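Local coordinates for UPF0201 protein MJ1564 (Methanocaldococcus jannaschii DSM 2661, PDB 2PZZ), which is of unknown function, an archaeal UPF0201 family member that resembles RNA-binding proteins in structure but is unlikely to bind RNA, at residues K9-P12 with T13-K16; L109-E112 with N113-I116. All coordinates share one frame; numbering follows the deposited sequence.

Contact 1: K9-P12 with T13-K16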
loop_
_atom_site.group_PDB
_atom_site.type_symbol
_atom_site.label_atom_id
_atom_site.label_comp_id
_atom_site.label_asym_id
_atom_site.label_seq_id
_atom_site.Cartn_x
_atom_site.Cartn_y
_atom_site.Cartn_z
ATOM N N LYS A 9 3.025 2.179 -8.294
ATOM C CA LYS A 9 3.425 3.377 -7.569
ATOM C C LYS A 9 4.306 2.943 -6.401
ATOM O O LYS A 9 4.227 1.805 -5.944
ATOM C CB LYS A 9 2.195 4.131 -7.023
ATOM C CG LYS A 9 1.575 3.514 -5.758
ATOM C CD LYS A 9 0.511 4.425 -5.113
ATOM C CE LYS A 9 -0.717 4.605 -6.011
ATOM N NZ LYS A 9 -1.872 5.294 -5.328
ATOM N N VAL A 10 5.158 3.853 -5.955
ATOM C CA VAL A 10 6.025 3.630 -4.821
ATOM C C VAL A 10 5.711 4.797 -3.903
ATOM O O VAL A 10 6.043 5.945 -4.203
ATOM C CB VAL A 10 7.528 3.691 -5.180
ATOM C CG1 VAL A 10 8.364 3.674 -3.885
ATOM C CG2 VAL A 10 7.905 2.518 -6.055
ATOM N N LYS A 11 5.045 4.509 -2.796
ATOM C CA LYS A 11 4.698 5.559 -1.851
ATOM C C LYS A 11 5.908 5.998 -1.036
ATOM O O LYS A 11 6.888 5.252 -0.907
ATOM C CB LYS A 11 3.573 5.065 -0.951
ATOM C CG LYS A 11 2.304 4.749 -1.741
ATOM C CD LYS A 11 1.123 4.549 -0.802
ATOM C CE LYS A 11 -0.175 4.504 -1.571
ATOM N NZ LYS A 11 -1.352 4.514 -0.660
ATOM N N PRO A 12 5.867 7.227 -0.486
ATOM C CA PRO A 12 6.960 7.782 0.320
ATOM C C PRO A 12 7.584 6.830 1.351
ATOM O O PRO A 12 8.803 6.825 1.526
ATOM C CB PRO A 12 6.306 8.994 0.985
ATOM C CG PRO A 12 5.408 9.506 -0.118
ATOM C CD PRO A 12 4.770 8.210 -0.629
ATOM N N THR A 13 6.756 6.038 2.036
ATOM C CA THR A 13 7.268 5.124 3.059
ATOM C C THR A 13 7.619 3.742 2.514
ATOM O O THR A 13 8.001 2.844 3.271
ATOM C CB THR A 13 6.263 4.948 4.232
ATOM O OG1 THR A 13 5.038 4.384 3.746
ATOM C CG2 THR A 13 5.985 6.289 4.899
ATOM N N GLU A 14 7.476 3.568 1.204
ATOM C CA GLU A 14 7.812 2.296 0.587
ATOM C C GLU A 14 9.261 2.334 0.129
ATOM O O GLU A 14 9.841 3.404 -0.052
ATOM C CB GLU A 14 6.895 2.001 -0.614
ATOM C CG GLU A 14 5.666 1.181 -0.255
ATOM C CD GLU A 14 4.710 1.034 -1.409
ATOM O OE1 GLU A 14 4.369 -0.118 -1.774
ATOM O OE2 GLU A 14 4.289 2.081 -1.951
ATOM N N ASP A 15 9.853 1.155 -0.025
ATOM C CA ASP A 15 11.227 1.059 -0.510
ATOM C C ASP A 15 11.062 0.691 -1.975
ATOM O O ASP A 15 10.577 -0.395 -2.292
ATOM C CB ASP A 15 11.981 -0.050 0.215
ATOM C CG ASP A 15 13.385 -0.237 -0.317
ATOM O OD1 ASP A 15 13.545 -0.406 -1.542
ATOM O OD2 ASP A 15 14.333 -0.221 0.491
ATOM N N LYS A 16 11.467 1.579 -2.869
ATOM C CA LYS A 16 11.296 1.315 -4.294
ATOM C C LYS A 16 11.866 -0.015 -4.775
ATOM O O LYS A 16 11.308 -0.636 -5.684
ATOM C CB LYS A 16 11.864 2.468 -5.132
ATOM C CG LYS A 16 13.359 2.729 -5.018
ATOM C CD LYS A 16 13.710 3.907 -5.917
ATOM C CE LYS A 16 15.179 4.255 -5.878
ATOM N NZ LYS A 16 15.492 5.389 -6.802
#

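Contact 2: L109-E112 with N113-I116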
loop_
_atom_site.group_PDB
_atom_site.type_symbol
_atom_site.label_atom_id
_atom_site.label_comp_id
_atom_site.label_asym_id
_atom_site.label_seq_id
_atom_site.Cartn_x
_atom_site.Cartn_y
_atom_site.Cartn_z
ATOM N N LEU A 109 -1.553 -6.905 -23.760
ATOM C CA LEU A 109 -1.985 -6.516 -25.100
ATOM C C LEU A 109 -1.699 -7.594 -26.141
ATOM O O LEU A 109 -0.577 -8.088 -26.251
ATOM C CB LEU A 109 -1.284 -5.219 -25.523
ATOM C CG LEU A 109 -1.145 -4.107 -24.475
ATOM C CD1 LEU A 109 -0.301 -2.965 -25.041
ATOM C CD2 LEU A 109 -2.522 -3.598 -24.065
ATOM N N ALA A 110 -2.722 -7.960 -26.903
ATOM C CA ALA A 110 -2.573 -8.966 -27.954
ATOM C C ALA A 110 -2.151 -8.238 -29.227
ATOM O O ALA A 110 -2.631 -7.139 -29.483
ATOM C CB ALA A 110 -3.898 -9.679 -28.181
ATOM N N ASP A 111 -1.249 -8.817 -30.021
ATOM C CA ASP A 111 -0.868 -8.129 -31.249
ATOM C C ASP A 111 -1.913 -8.416 -32.316
ATOM O O ASP A 111 -2.833 -9.204 -32.089
ATOM C CB ASP A 111 0.542 -8.520 -31.737
ATOM C CG ASP A 111 0.652 -9.965 -32.210
ATOM O OD1 ASP A 111 -0.360 -10.596 -32.578
ATOM O OD2 ASP A 111 1.793 -10.470 -32.236
ATOM N N GLU A 112 -1.774 -7.766 -33.468
ATOM C CA GLU A 112 -2.708 -7.925 -34.578
ATOM C C GLU A 112 -2.959 -9.368 -35.020
ATOM O O GLU A 112 -3.950 -9.638 -35.696
ATOM C CB GLU A 112 -2.225 -7.103 -35.782
ATOM C CG GLU A 112 -0.818 -7.481 -36.273
ATOM C CD GLU A 112 -0.377 -6.703 -37.511
ATOM O OE1 GLU A 112 0.850 -6.574 -37.721
ATOM O OE2 GLU A 112 -1.248 -6.232 -38.277
ATOM N N ASN A 113 -2.083 -10.298 -34.653
ATOM C CA ASN A 113 -2.284 -11.687 -35.070
ATOM C C ASN A 113 -2.687 -12.612 -33.937
ATOM O O ASN A 113 -2.821 -13.826 -34.131
ATOM C CB ASN A 113 -1.025 -12.220 -35.753
ATOM C CG ASN A 113 -0.533 -11.297 -36.846
ATOM O OD1 ASN A 113 -1.300 -10.892 -37.727
ATOM N ND2 ASN A 113 0.748 -10.955 -36.798
ATOM N N GLU A 114 -2.893 -12.031 -32.759
ATOM C CA GLU A 114 -3.308 -12.782 -31.578
ATOM C C GLU A 114 -4.772 -12.489 -31.234
ATOM O O GLU A 114 -5.289 -11.413 -31.539
ATOM C CB GLU A 114 -2.434 -12.401 -30.374
ATOM C CG GLU A 114 -0.987 -12.885 -30.434
ATOM C CD GLU A 114 -0.862 -14.392 -30.277
ATOM O OE1 GLU A 114 -1.874 -15.046 -29.935
ATOM O OE2 GLU A 114 0.253 -14.922 -30.486
ATOM N N ASP A 115 -5.434 -13.453 -30.609
ATOM C CA ASP A 115 -6.820 -13.304 -30.171
ATOM C C ASP A 115 -6.719 -13.168 -28.647
ATOM O O ASP A 115 -6.217 -14.069 -27.978
ATOM C CB ASP A 115 -7.633 -14.552 -30.532
ATOM C CG ASP A 115 -9.113 -14.411 -30.198
ATOM O OD1 ASP A 115 -9.472 -13.530 -29.394
ATOM O OD2 ASP A 115 -9.922 -15.199 -30.734
ATOM N N ILE A 116 -7.185 -12.046 -28.105
ATOM C CA ILE A 116 -7.100 -11.799 -26.667
ATOM C C ILE A 116 -7.772 -12.881 -25.813
ATOM O O ILE A 116 -7.277 -13.215 -24.738
ATOM C CB ILE A 116 -7.668 -10.392 -26.310
ATOM C CG1 ILE A 116 -6.929 -9.830 -25.090
ATOM C CG2 ILE A 116 -9.181 -10.458 -26.067
ATOM C CD1 ILE A 116 -7.224 -10.522 -23.804
HETATM O O HOH W 1 2.639 -12.008 -34.478
#

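Contact 1: K9-P12 with T13-K16
Glu14 reaches back to Lys11 through an off-rotamer first torsion (chi1 -93°) followed by an extended second one (chi2 174°), which lays its carboxylate beside the backbone just past the strand end. There OE2 of Glu14 accepts from N of Lys11 at 2.7 Å, a nearly straight bond (168° at the hydrogen) that uses the anti side of the carboxylate. The same oxygen lies 3.2 Å from CB of Lys11. The backbone returns the grip: N of Glu14 donates to O of Lys11 at 2.8 Å, closing a type I beta turn with Pro12 and Thr13 at its corners. Beyond the turn, CG1 of Val10, anti to its backbone N, packs 3.8 Å from CA of Lys16, where helix 16-26 starts behind the N-cap Asp15. Glu14 OE1 forms a salt bridge with same-chain Lys86 and a hydrogen bond with Thr13 of the second subunit. Replacing Glu14 by an alanine would probably leave N of Lys11 without its acceptor, and Lys86 and Thr13 of the second subunit without this shared partner. One oxygen of this buried carboxylate thus holds the turn while the other meets both chains, and the ammonium of Lys86 probably helps stabilise the negative charge.

Contact 2: L109-E112 with N113-I116
Asp111 and Glu114 bracket a type I beta turn, with an Asx turn made by Asp111 superposed on it, in the loop from strand 104-109 to helix 116-123. A backbone bond closes the turn and a side-chain bond braces it. The closure runs from N of Glu114 to O of Asp111, fairly straight and 2.9 Å long. In the Asx turn, CG of Asp111 sits between the backbone N and the carbonyl carbon (chi1 68°), and this swings OD1 over the turn to accept from N of Asn113 at 2.7 Å. That bond is the more bent, 141° at the hydrogen, and the donor comes from above the carboxylate plane. At the helix start, Asp115 is the N-cap, its OD1 accepting from N of Met117.

Nonpolar contact is modest. The methyl of Ala110 points across the loop and meets CB of Glu114 at 3.8 Å; it also approaches CB of Ile116 at 4.3 Å, at the first residue of the helix. Ile116 also packs on Thr80 of strand 79-84. Around the bend, the side chains of Glu112 and Asn113 run side by side in the same direction, their carboxylate and amide planes 14° apart.

The charged groups are kept from direct contact. The carboxylate oxygens of Asp111 and Glu114 come no nearer than 4.8 Å (OD1 to OE2), although the methylene CG of Glu114 lies against the Asp111 carboxylate.

A water bridges Asp111 and Asn113: its oxygen lies 2.8 Å from OD2 of Asp111, to which it donates, and 3.2 Å from ND2 of Asn113, from which it accepts.

How the contacts relate
Both contacts are strand-to-helix connections built alike: a type I turn closed by a backbone bond, then an aspartate N-cap. They serve neighbouring antiparallel strands of one sheet, 3-10 and 104-109, yet lie on opposite sides of the chain's centre. The centres of contact 1 and contact 2 are about 33 Å apart, and their nearest atoms about 18 Å. Contact 1 is partly buried and meets the second subunit, whereas no other chain of the assembly touches contact 2 at the surface. Chemistry follows place. In contact 1 the carboxylate at the turn's last position reaches backward and finds a lysine and a subunit partner; in contact 2 the one at its first position reaches forward, and a water joins its bonding.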